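Local coordinates for fructose 1-phosphate kinase (Staphylococcus aureus, PDB 2JG5), which probably transfers a phosphate from ATP to fructose 1-phosphate or tagatose 6-phosphate, giving the corresponding 1,6-bisphosphate, as a pfkB-family sugar kinase, at residues A[79-91]-A[102-116]. Sequence-based numbering, arbitrary orientation.
Sequences NFIEVDEDTRINV and NAPGPHITSTQFEQL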
loop_
_atom_site.group_PDB
_atom_site.type_symbol
_atom_site.label_atom_id
_atom_site.label_comp_id
_atom_site.label_asym_id
_atom_site.label_seq_id
_atom_site.Cartn_x
_atom_site.Cartn_y
_atom_site.Cartn_z
ATOM N N ASN A 79 14.127 16.146 -4.908
ATOM C CA ASN A 79 13.638 17.435 -4.472
ATOM C C ASN A 79 12.207 17.534 -4.954
ATOM O O ASN A 79 11.842 18.429 -5.720
ATOM C CB ASN A 79 14.538 18.551 -5.010
ATOM C CG ASN A 79 14.436 19.844 -4.209
ATOM O OD1 ASN A 79 13.780 19.915 -3.167
ATOM N ND2 ASN A 79 15.095 20.882 -4.706
ATOM N N PHE A 80 11.417 16.552 -4.510
ATOM C CA PHE A 80 10.002 16.425 -4.840
ATOM C C PHE A 80 9.160 17.542 -4.247
ATOM O O PHE A 80 9.440 18.032 -3.150
ATOM C CB PHE A 80 9.453 15.079 -4.345
ATOM C CG PHE A 80 9.932 13.893 -5.134
ATOM C CD1 PHE A 80 10.716 12.915 -4.531
ATOM C CD2 PHE A 80 9.584 13.741 -6.472
ATOM C CE1 PHE A 80 11.153 11.795 -5.256
ATOM C CE2 PHE A 80 10.018 12.642 -7.211
ATOM C CZ PHE A 80 10.804 11.663 -6.602
ATOM N N ILE A 81 8.127 17.931 -4.988
ATOM C CA ILE A 81 7.152 18.910 -4.533
ATOM C C ILE A 81 6.120 18.177 -3.695
ATOM O O ILE A 81 5.433 17.265 -4.203
ATOM C CB ILE A 81 6.415 19.604 -5.722
ATOM C CG1 ILE A 81 7.405 20.228 -6.717
ATOM C CG2 ILE A 81 5.358 20.596 -5.212
ATOM C CD1 ILE A 81 8.278 21.358 -6.142
ATOM N N GLU A 82 6.004 18.575 -2.424
ATOM C CA GLU A 82 5.042 17.960 -1.506
ATOM C C GLU A 82 3.632 18.282 -1.968
ATOM O O GLU A 82 3.248 19.457 -2.085
ATOM C CB GLU A 82 5.263 18.430 -0.056
ATOM C CG GLU A 82 4.479 17.634 1.023
ATOM C CD GLU A 82 4.397 18.357 2.363
ATOM O OE1 GLU A 82 5.174 18.008 3.281
ATOM O OE2 GLU A 82 3.567 19.285 2.506
ATOM N N VAL A 83 2.875 17.235 -2.266
ATOM C CA VAL A 83 1.454 17.379 -2.568
ATOM C C VAL A 83 0.613 16.866 -1.381
ATOM O O VAL A 83 1.129 16.168 -0.506
ATOM C CB VAL A 83 1.069 16.720 -3.931
ATOM C CG1 VAL A 83 1.905 17.323 -5.056
ATOM C CG2 VAL A 83 1.284 15.225 -3.900
ATOM N N ASP A 84 -0.669 17.234 -1.360
ATOM C CA ASP A 84 -1.550 17.036 -0.207
ATOM C C ASP A 84 -2.211 15.647 -0.156
ATOM O O ASP A 84 -2.869 15.301 0.825
ATOM C CB ASP A 84 -2.633 18.124 -0.185
ATOM C CG ASP A 84 -2.058 19.530 -0.247
ATOM O OD1 ASP A 84 -1.032 19.779 0.424
ATOM O OD2 ASP A 84 -2.639 20.386 -0.965
ATOM N N GLU A 85 -2.037 14.860 -1.212
ATOM C CA GLU A 85 -2.547 13.487 -1.228
ATOM C C GLU A 85 -1.423 12.461 -1.428
ATOM O O GLU A 85 -0.314 12.805 -1.860
ATOM C CB GLU A 85 -3.618 13.320 -2.315
ATOM C CG GLU A 85 -4.866 14.158 -2.087
ATOM C CD GLU A 85 -5.988 13.808 -3.032
ATOM O OE1 GLU A 85 -5.828 12.888 -3.863
ATOM O OE2 GLU A 85 -7.038 14.469 -2.945
ATOM N N ASP A 86 -1.732 11.198 -1.134
ATOM C CA ASP A 86 -0.747 10.123 -1.181
ATOM C C ASP A 86 -0.214 9.798 -2.568
ATOM O O ASP A 86 -0.978 9.655 -3.531
ATOM C CB ASP A 86 -1.312 8.857 -0.543
ATOM C CG ASP A 86 -1.423 8.968 0.962
ATOM O OD1 ASP A 86 -0.934 9.961 1.543
ATOM O OD2 ASP A 86 -2.003 8.060 1.571
ATOM N N THR A 87 1.108 9.675 -2.648
ATOM C CA THR A 87 1.780 9.113 -3.814
ATOM C C THR A 87 1.126 7.760 -4.080
ATOM O O THR A 87 0.787 7.036 -3.134
ATOM C CB THR A 87 3.294 8.970 -3.560
ATOM O OG1 THR A 87 3.896 10.273 -3.552
ATOM C CG2 THR A 87 3.959 8.132 -4.632
ATOM N N ARG A 88 0.909 7.430 -5.349
ATOM C CA ARG A 88 0.145 6.211 -5.671
ATOM C C ARG A 88 0.880 4.920 -5.354
ATOM O O ARG A 88 2.121 4.889 -5.309
ATOM C CB ARG A 88 -0.339 6.202 -7.123
ATOM C CG ARG A 88 0.756 6.307 -8.157
ATOM C CD ARG A 88 0.199 6.132 -9.543
ATOM N NE ARG A 88 1.207 6.446 -10.538
ATOM C CZ ARG A 88 1.202 6.028 -11.798
ATOM N NH1 ARG A 88 0.238 5.237 -12.248
ATOM N NH2 ARG A 88 2.180 6.401 -12.608
ATOM N N ILE A 89 0.081 3.877 -5.129
ATOM C CA ILE A 89 0.559 2.511 -4.997
ATOM C C ILE A 89 0.008 1.674 -6.149
ATOM O O ILE A 89 -1.190 1.406 -6.234
ATOM C CB ILE A 89 0.178 1.843 -3.634
ATOM C CG1 ILE A 89 0.714 2.669 -2.440
ATOM C CG2 ILE A 89 0.758 0.448 -3.593
ATOM C CD1 ILE A 89 0.226 2.192 -1.033
ATOM N N ASN A 90 0.908 1.279 -7.035
ATOM C CA ASN A 90 0.580 0.439 -8.155
ATOM C C ASN A 90 0.792 -1.009 -7.754
ATOM O O ASN A 90 1.734 -1.312 -7.028
ATOM C CB ASN A 90 1.491 0.790 -9.321
ATOM C CG ASN A 90 1.229 2.171 -9.866
ATOM O OD1 ASN A 90 0.270 2.835 -9.471
ATOM N ND2 ASN A 90 2.083 2.617 -10.787
ATOM N N VAL A 91 -0.092 -1.894 -8.203
ATOM C CA VAL A 91 -0.002 -3.309 -7.831
ATOM C C VAL A 91 0.443 -4.182 -9.008
ATOM O O VAL A 91 -0.087 -4.065 -10.101
ATOM C CB VAL A 91 -1.319 -3.832 -7.206
ATOM C CG1 VAL A 91 -1.198 -5.304 -6.835
ATOM C CG2 VAL A 91 -1.680 -3.022 -5.972
ATOM N N ASN A 102 -2.598 -0.254 -12.087
ATOM C CA ASN A 102 -2.081 1.087 -11.929
ATOM C C ASN A 102 -3.141 2.037 -11.390
ATOM O O ASN A 102 -4.264 2.072 -11.897
ATOM C CB ASN A 102 -1.534 1.587 -13.262
ATOM C CG ASN A 102 -0.147 1.039 -13.570
ATOM O OD1 ASN A 102 0.172 -0.119 -13.274
ATOM N ND2 ASN A 102 0.686 1.878 -14.180
ATOM N N ALA A 103 -2.759 2.798 -10.360
ATOM C CA ALA A 103 -3.652 3.702 -9.626
ATOM C C ALA A 103 -3.600 5.132 -10.175
ATOM O O ALA A 103 -2.654 5.490 -10.885
ATOM C CB ALA A 103 -3.284 3.700 -8.160
ATOM N N PRO A 104 -4.627 5.959 -9.861
ATOM C CA PRO A 104 -4.528 7.375 -10.220
ATOM C C PRO A 104 -3.468 8.064 -9.358
ATOM O O PRO A 104 -3.103 7.570 -8.285
ATOM C CB PRO A 104 -5.921 7.930 -9.878
ATOM C CG PRO A 104 -6.786 6.751 -9.624
ATOM C CD PRO A 104 -5.899 5.651 -9.181
ATOM N N GLY A 105 -2.954 9.191 -9.801
ATOM C CA GLY A 105 -2.068 9.940 -8.920
ATOM C C GLY A 105 -2.807 10.595 -7.763
ATOM O O GLY A 105 -4.043 10.532 -7.684
ATOM N N PRO A 106 -2.058 11.237 -6.856
ATOM C CA PRO A 106 -2.684 12.202 -5.953
ATOM C C PRO A 106 -3.255 13.379 -6.763
ATOM O O PRO A 106 -2.860 13.579 -7.921
ATOM C CB PRO A 106 -1.512 12.691 -5.105
ATOM C CG PRO A 106 -0.286 12.419 -5.947
ATOM C CD PRO A 106 -0.606 11.129 -6.627
ATOM N N HIS A 107 -4.183 14.129 -6.169
ATOM C CA HIS A 107 -4.566 15.410 -6.734
ATOM C C HIS A 107 -3.430 16.386 -6.532
ATOM O O HIS A 107 -2.923 16.560 -5.417
ATOM C CB HIS A 107 -5.847 15.975 -6.116
ATOM C CG HIS A 107 -6.214 17.325 -6.649
ATOM N ND1 HIS A 107 -6.779 17.506 -7.895
ATOM C CD2 HIS A 107 -6.074 18.564 -6.117
ATOM C CE1 HIS A 107 -6.979 18.797 -8.103
ATOM N NE2 HIS A 107 -6.556 19.460 -7.040
ATOM N N ILE A 108 -3.036 17.013 -7.632
ATOM C CA ILE A 108 -1.960 17.989 -7.634
ATOM C C ILE A 108 -2.546 19.341 -8.022
ATOM O O ILE A 108 -3.120 19.489 -9.118
ATOM C CB ILE A 108 -0.816 17.568 -8.610
ATOM C CG1 ILE A 108 -0.277 16.184 -8.222
ATOM C CG2 ILE A 108 0.311 18.611 -8.613
ATOM C CD1 ILE A 108 0.221 15.357 -9.374
ATOM N N THR A 109 -2.404 20.312 -7.115
ATOM C CA THR A 109 -2.907 21.678 -7.313
ATOM C C THR A 109 -2.062 22.419 -8.350
ATOM O O THR A 109 -0.981 21.969 -8.709
ATOM C CB THR A 109 -2.867 22.484 -5.992
ATOM O OG1 THR A 109 -1.505 22.644 -5.577
ATOM C CG2 THR A 109 -3.663 21.778 -4.882
ATOM N N SER A 110 -2.549 23.567 -8.810
ATOM C CA SER A 110 -1.833 24.376 -9.800
ATOM C C SER A 110 -0.615 25.032 -9.174
ATOM O O SER A 110 0.429 25.155 -9.809
ATOM C CB SER A 110 -2.754 25.440 -10.379
ATOM O OG SER A 110 -3.819 24.836 -11.077
ATOM N N THR A 111 -0.771 25.427 -7.913
ATOM C CA THR A 111 0.284 26.005 -7.092
ATOM C C THR A 111 1.483 25.062 -6.929
ATOM O O THR A 111 2.652 25.493 -6.985
ATOM C CB THR A 111 -0.313 26.412 -5.723
ATOM O OG1 THR A 111 -0.986 27.667 -5.864
ATOM C CG2 THR A 111 0.745 26.521 -4.639
ATOM N N GLN A 112 1.185 23.779 -6.719
ATOM C CA GLN A 112 2.207 22.753 -6.614
ATOM C C GLN A 112 2.926 22.517 -7.937
ATOM O O GLN A 112 4.151 22.409 -7.965
ATOM C CB GLN A 112 1.603 21.464 -6.073
ATOM C CG GLN A 112 1.498 21.485 -4.558
ATOM C CD GLN A 112 0.323 20.704 -4.015
ATOM O OE1 GLN A 112 -0.358 19.970 -4.740
ATOM N NE2 GLN A 112 0.071 20.864 -2.716
ATOM N N PHE A 113 2.171 22.444 -9.031
ATOM C CA PHE A 113 2.784 22.357 -10.349
ATOM C C PHE A 113 3.671 23.580 -10.635
ATOM O O PHE A 113 4.749 23.448 -11.225
ATOM C CB PHE A 113 1.740 22.179 -11.467
ATOM C CG PHE A 113 2.361 22.036 -12.828
ATOM C CD1 PHE A 113 2.937 20.826 -13.219
ATOM C CD2 PHE A 113 2.424 23.124 -13.700
ATOM C CE1 PHE A 113 3.547 20.700 -14.453
ATOM C CE2 PHE A 113 3.028 22.998 -14.943
ATOM C CZ PHE A 113 3.590 21.791 -15.317
ATOM N N GLU A 114 3.202 24.756 -10.210
ATOM C CA GLU A 114 3.966 26.008 -10.303
ATOM C C GLU A 114 5.304 25.921 -9.563
ATOM O O GLU A 114 6.326 26.380 -10.083
ATOM C CB GLU A 114 3.134 27.186 -9.785
ATOM C CG GLU A 114 2.074 27.649 -10.764
ATOM C CD GLU A 114 0.869 28.335 -10.119
ATOM O OE1 GLU A 114 1.001 28.905 -9.004
ATOM O OE2 GLU A 114 -0.221 28.321 -10.755
ATOM N N GLN A 115 5.292 25.316 -8.374
ATOM C CA GLN A 115 6.517 25.005 -7.626
ATOM C C GLN A 115 7.529 24.170 -8.430
ATOM O O GLN A 115 8.732 24.407 -8.344
ATOM C CB GLN A 115 6.190 24.246 -6.339
ATOM C CG GLN A 115 5.568 25.055 -5.231
ATOM C CD GLN A 115 5.282 24.216 -3.996
ATOM O OE1 GLN A 115 6.169 23.524 -3.478
ATOM N NE2 GLN A 115 4.046 24.272 -3.516
ATOM N N LEU A 116 7.031 23.189 -9.187
ATOM C CA LEU A 116 7.881 22.358 -10.041
ATOM C C LEU A 116 8.544 23.180 -11.134
ATOM O O LEU A 116 9.749 23.064 -11.348
ATOM C CB LEU A 116 7.088 21.203 -10.673
ATOM C CG LEU A 116 7.797 20.410 -11.777
ATOM C CD1 LEU A 116 9.097 19.804 -11.236
ATOM C CD2 LEU A 116 6.897 19.320 -12.362
HETATM O O HOH W 1 -2.038 18.305 -3.538
#
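Pro106 fills a hollow in the bend of 83–88: its CB lies 3.6 Å from Glu85 CB, its CG meets Val83 CG2 at 3.8 Å, and its CD rests on the carbonyl of Asp86. Two antiparallel connections thus interlock by a bump at mid-length, with mixed contacts on the helix side and polar clasps on the strand side. Glu85, extended beyond CG, takes the N-H of His107 on OE1 (3.1 Å), from above the carboxylate plane. Val83 CG1, set beside its own backbone N (chi1 -57°), touches both Ile108 and Gln112 OE1. That oxygen accepts from Thr109 N while Thr109 OG1 caps Gln112 N, a capping box; a water joins it to Asp84 N and His107 O, and NE2 gives a weak bond to Asp84 OD2. Ile81 wedges CD1 against Gln115 CB (3.6 Å). At the far end Arg88, its NH2 bonded to Asn8 O, donates through NH1 to Ala103 O (3.2 Å). The N-H of Ala103 points almost straight at Asn90 OD1 (175°), from above the amide plane, and the Asn90 amide stacks on that of Asn102, whose OD1 takes Lys92 NZ. The pair spans from the lid sheet, which Asn102 continues into the second subunit, to the parallel core sheet, where strand 77-82 lies between helices 61-73 and 110-120.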